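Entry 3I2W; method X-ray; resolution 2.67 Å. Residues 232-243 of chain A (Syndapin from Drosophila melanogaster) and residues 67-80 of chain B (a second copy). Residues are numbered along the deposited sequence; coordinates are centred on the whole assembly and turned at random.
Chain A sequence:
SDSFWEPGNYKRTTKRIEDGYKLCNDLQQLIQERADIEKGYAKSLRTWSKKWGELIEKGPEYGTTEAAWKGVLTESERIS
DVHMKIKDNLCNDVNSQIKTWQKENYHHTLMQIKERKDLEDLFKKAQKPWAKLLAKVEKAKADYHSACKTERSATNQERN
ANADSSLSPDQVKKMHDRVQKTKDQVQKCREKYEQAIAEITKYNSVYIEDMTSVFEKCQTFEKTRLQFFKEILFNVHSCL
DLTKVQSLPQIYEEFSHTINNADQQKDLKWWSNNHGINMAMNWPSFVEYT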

# COMPACT_ATOMS: atom_id res chain seq x y z
N ILE A 232 21.46 -17.69 -0.90
CA ILE A 232 20.07 -17.38 -1.11
C ILE A 232 19.63 -16.15 -0.31
O ILE A 232 18.94 -15.30 -0.83
N LEU A 233 20.02 -16.06 0.95
CA LEU A 233 19.75 -14.89 1.73
C LEU A 233 20.35 -13.62 1.06
O LEU A 233 19.71 -12.56 1.04
N PHE A 234 21.53 -13.71 0.49
CA PHE A 234 22.02 -12.60 -0.25
C PHE A 234 21.07 -12.25 -1.40
O PHE A 234 20.94 -11.08 -1.79
N ASN A 235 20.42 -13.24 -1.98
CA ASN A 235 19.65 -12.93 -3.14
C ASN A 235 18.40 -12.27 -2.68
O ASN A 235 17.88 -11.39 -3.35
N VAL A 236 17.89 -12.72 -1.53
CA VAL A 236 16.67 -12.22 -1.01
C VAL A 236 16.94 -10.77 -0.78
O VAL A 236 16.15 -9.94 -1.14
N HIS A 237 18.11 -10.49 -0.23
CA HIS A 237 18.51 -9.14 0.09
C HIS A 237 18.51 -8.32 -1.17
O HIS A 237 17.84 -7.30 -1.19
N SER A 238 19.19 -8.74 -2.23
CA SER A 238 19.19 -7.93 -3.48
C SER A 238 17.80 -7.69 -3.98
O SER A 238 17.56 -6.81 -4.77
N CYS A 239 16.87 -8.51 -3.55
CA CYS A 239 15.55 -8.45 -4.11
C CYS A 239 14.80 -7.39 -3.42
O CYS A 239 13.89 -6.83 -3.97
N LEU A 240 15.15 -7.15 -2.18
CA LEU A 240 14.31 -6.39 -1.28
C LEU A 240 14.93 -4.99 -1.11
O LEU A 240 14.37 -4.12 -0.47
N ASP A 241 16.10 -4.78 -1.69
CA ASP A 241 16.92 -3.67 -1.31
C ASP A 241 16.53 -2.48 -2.09
O ASP A 241 16.99 -2.29 -3.24
N LEU A 242 15.72 -1.66 -1.42
CA LEU A 242 15.19 -0.48 -2.04
C LEU A 242 16.25 0.44 -2.59
O LEU A 242 16.05 0.97 -3.66
N THR A 243 17.42 0.57 -1.94
CA THR A 243 18.47 1.54 -2.36
C THR A 243 19.02 1.24 -3.73
O THR A 243 19.81 2.04 -4.27
N ALA B 67 20.88 -17.02 12.69
CA ALA B 67 20.94 -15.58 12.86
C ALA B 67 20.81 -14.89 11.54
O ALA B 67 20.10 -13.93 11.47
N ALA B 68 21.46 -15.37 10.48
CA ALA B 68 21.18 -14.83 9.14
C ALA B 68 19.72 -14.86 8.70
O ALA B 68 19.26 -13.84 8.18
N TRP B 69 19.01 -15.98 8.91
CA TRP B 69 17.61 -16.07 8.52
C TRP B 69 16.93 -14.95 9.25
O TRP B 69 16.06 -14.29 8.69
N LYS B 70 17.29 -14.73 10.51
CA LYS B 70 16.58 -13.73 11.33
C LYS B 70 16.76 -12.30 10.82
O LYS B 70 15.86 -11.47 10.91
N GLY B 71 17.93 -12.01 10.29
CA GLY B 71 18.11 -10.78 9.55
C GLY B 71 16.93 -10.32 8.70
O GLY B 71 16.64 -9.13 8.65
N VAL B 72 16.26 -11.24 8.04
CA VAL B 72 15.19 -10.86 7.17
C VAL B 72 14.05 -10.29 8.01
O VAL B 72 13.42 -9.36 7.61
N LEU B 73 13.79 -10.87 9.17
CA LEU B 73 12.70 -10.45 10.04
C LEU B 73 12.99 -9.07 10.65
O LEU B 73 12.10 -8.25 10.82
N THR B 74 14.24 -8.83 10.98
CA THR B 74 14.65 -7.51 11.39
C THR B 74 14.43 -6.47 10.27
O THR B 74 13.90 -5.44 10.54
N GLU B 75 14.82 -6.80 9.02
CA GLU B 75 14.56 -5.97 7.83
C GLU B 75 13.11 -5.51 7.74
O GLU B 75 12.83 -4.33 7.61
N SER B 76 12.21 -6.46 7.80
CA SER B 76 10.84 -6.15 7.62
C SER B 76 10.36 -5.33 8.83
O SER B 76 9.28 -4.73 8.79
N GLU B 77 11.10 -5.33 9.92
CA GLU B 77 10.60 -4.61 11.05
C GLU B 77 10.91 -3.13 10.89
O GLU B 77 10.07 -2.26 11.12
N ARG B 78 12.10 -2.88 10.41
CA ARG B 78 12.58 -1.58 10.15
C ARG B 78 11.77 -0.99 8.99
O ARG B 78 11.53 0.21 8.94
N ILE B 79 11.33 -1.84 8.06
CA ILE B 79 10.59 -1.33 6.93
C ILE B 79 9.23 -0.88 7.43
O ILE B 79 8.74 0.22 7.04
N SER B 80 8.64 -1.71 8.29
CA SER B 80 7.35 -1.43 8.81
C SER B 80 7.38 -0.11 9.57
O SER B 80 6.43 0.65 9.54

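Packing between A:232-243 and B:67-80 in the Drosophila syndapin dimer. The two helices run nearly parallel, 15° apart in their N-to-C directions, and their axes come no closer than 10.4 Å, so side chains must span the gap; the two stretches together bury 305 Å². No hydrogen bond crosses it, and the contact is chiefly apolar. A:Leu233 (chi1 m, chi2 t) is the main bump and has the largest covered area. Its extended side chain carries CD1 onto the backbone of the other helix, 3.7 Å from B:Ala68 C and 3.6 Å from B:Trp69 N. A:Leu233 CD1 also lies 3.7 Å from B:Ala68 CB. B:Trp69 (chi1 m) points its CA-to-CB bond away, yet its ring still borders this pocket: A:Leu233 CD1 meets B:Trp69 CD1 obliquely at 4.4 Å. One turn on, two beta-branched side chains meet, A:Val236 (t) and B:Val72 (chi1 147°, between wells), with A:Val236 CG1 4.1 Å from B:Val72 CG2. Next, A:Leu240 (chi1 -97°, off; chi2 p) has its CA-to-CB bond toward chain B, and A:Leu240 CD2 lies 3.7 Å from OE1 of B:Glu75 (chi1 t, chi2 -106°). This is packing of a methyl against a carboxylate, whose two oxygens are hydrogen-bonded elsewhere in the structure. A:Asp241 then leaves helical geometry and turns its CA-to-CB bond away; its OD1 accepts hydrogen bonds from A:Thr243 N (2.9 Å) and A:Thr243 OG1 (2.8 Å), tying together the turn beyond the helix. A:Leu242 (m, t) points back toward chain B, where its CD1 touches CD1 of B:Ile79 (m, m) at 4.2 Å, a tip-to-tip contact across CA atoms 10.1 Å apart. B:Gly71 offers no side chain to this row, and the CA-to-CB bond of B:Ser76 points sideways, its OG donating a hydrogen bond to B:Leu73 O (2.9 Å) within its own helix.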

# COMPACT_ATOMS: atom_id res chain seq x y z
CB ILE A 232 19.18 -18.62 -0.76
CG1 ILE A 232 19.38 -19.66 -1.84
CG2 ILE A 232 17.69 -18.24 -0.69
CD1 ILE A 232 18.98 -19.17 -3.20
CB LEU A 233 20.25 -15.09 3.18
CG LEU A 233 19.43 -16.19 3.87
CD1 LEU A 233 19.67 -16.30 5.34
CD2 LEU A 233 17.96 -16.03 3.62
CB PHE A 234 23.45 -12.82 -0.75
CG PHE A 234 24.51 -12.43 0.23
CD1 PHE A 234 24.45 -11.23 0.88
CD2 PHE A 234 25.54 -13.30 0.54
CE1 PHE A 234 25.43 -10.87 1.84
CE2 PHE A 234 26.54 -12.96 1.47
CZ PHE A 234 26.48 -11.73 2.14
CB ASN A 235 19.40 -14.17 -3.99
CG ASN A 235 20.66 -14.66 -4.65
OD1 ASN A 235 21.76 -14.22 -4.33
ND2 ASN A 235 20.53 -15.58 -5.58
CB VAL A 236 16.34 -12.86 0.30
CG1 VAL A 236 15.22 -12.05 1.01
CG2 VAL A 236 15.91 -14.25 0.05
CB HIS A 237 19.87 -9.17 0.73
CG HIS A 237 20.54 -7.84 0.81
ND1 HIS A 237 20.67 -7.14 2.00
CD2 HIS A 237 21.20 -7.13 -0.13
CE1 HIS A 237 21.34 -6.03 1.77
NE2 HIS A 237 21.66 -5.99 0.49
CB SER A 238 19.92 -8.59 -4.61
OG SER A 238 21.06 -9.15 -4.09
CB CYS A 239 14.82 -9.75 -3.84
SG CYS A 239 14.86 -10.70 -5.21
CB LEU A 240 14.26 -7.11 0.06
CG LEU A 240 13.07 -7.99 0.29
CD1 LEU A 240 12.95 -9.02 -0.75
CD2 LEU A 240 13.34 -8.64 1.55
CB ASP A 241 18.39 -3.88 -1.60
CG ASP A 241 19.22 -2.70 -1.16
OD1 ASP A 241 18.60 -1.73 -0.71
OD2 ASP A 241 20.46 -2.70 -1.20
CB LEU A 242 14.24 0.22 -1.09
CG LEU A 242 12.97 -0.58 -0.73
CD1 LEU A 242 12.16 0.14 0.32
CD2 LEU A 242 12.04 -0.94 -1.93
CB THR A 243 19.73 1.54 -1.49
OG1 THR A 243 20.36 0.27 -1.63
CG2 THR A 243 19.47 1.74 -0.08
CB ALA B 67 22.20 -15.16 13.58
CB ALA B 68 22.05 -15.45 8.08
CB TRP B 69 16.90 -17.33 9.00
CG TRP B 69 17.00 -18.64 8.28
CD1 TRP B 69 18.14 -19.39 8.07
CD2 TRP B 69 15.92 -19.42 7.79
NE1 TRP B 69 17.82 -20.56 7.41
CE2 TRP B 69 16.46 -20.61 7.25
CE3 TRP B 69 14.54 -19.23 7.75
CZ2 TRP B 69 15.66 -21.60 6.69
CZ3 TRP B 69 13.76 -20.20 7.18
CH2 TRP B 69 14.30 -21.37 6.67
CB LYS B 70 17.02 -13.76 12.77
CG LYS B 70 16.84 -15.04 13.44
CD LYS B 70 15.53 -15.13 14.09
CE LYS B 70 15.68 -15.88 15.43
NZ LYS B 70 16.76 -15.29 16.29
CB VAL B 72 14.75 -12.08 6.33
CG1 VAL B 72 13.33 -12.05 6.04
CG2 VAL B 72 15.42 -12.06 5.06
CB LEU B 73 12.46 -11.48 11.16
CG LEU B 73 12.40 -13.00 10.83
CD1 LEU B 73 12.00 -13.74 12.05
CD2 LEU B 73 11.44 -13.44 9.72
CB THR B 74 16.09 -7.57 11.90
OG1 THR B 74 16.04 -7.98 13.26
CG2 THR B 74 16.79 -6.25 11.82
CB GLU B 75 14.82 -6.75 6.57
CG GLU B 75 14.74 -5.89 5.37
CD GLU B 75 13.48 -6.04 4.48
OE1 GLU B 75 12.60 -6.93 4.69
OE2 GLU B 75 13.42 -5.23 3.51
CB SER B 76 10.08 -7.45 7.51
OG SER B 76 10.07 -8.12 8.77
CB GLU B 77 11.06 -5.23 12.38
CG GLU B 77 9.93 -6.17 12.86
CD GLU B 77 10.19 -6.98 14.15
OE1 GLU B 77 9.26 -7.79 14.49
OE2 GLU B 77 11.27 -6.84 14.81
CB ARG B 78 14.06 -1.65 9.77
CG ARG B 78 15.05 -2.09 10.86
CD ARG B 78 15.65 -0.92 11.68
NE ARG B 78 16.59 -1.45 12.68
CZ ARG B 78 16.28 -2.31 13.68
NH1 ARG B 78 15.02 -2.74 13.84
NH2 ARG B 78 17.23 -2.71 14.50
CB ILE B 79 10.43 -2.34 5.80
CG1 ILE B 79 11.72 -2.47 5.01
CG2 ILE B 79 9.36 -1.84 4.84
CD1 ILE B 79 12.05 -1.20 4.34
CB SER B 80 6.86 -2.56 9.72
OG SER B 80 7.45 -2.46 11.00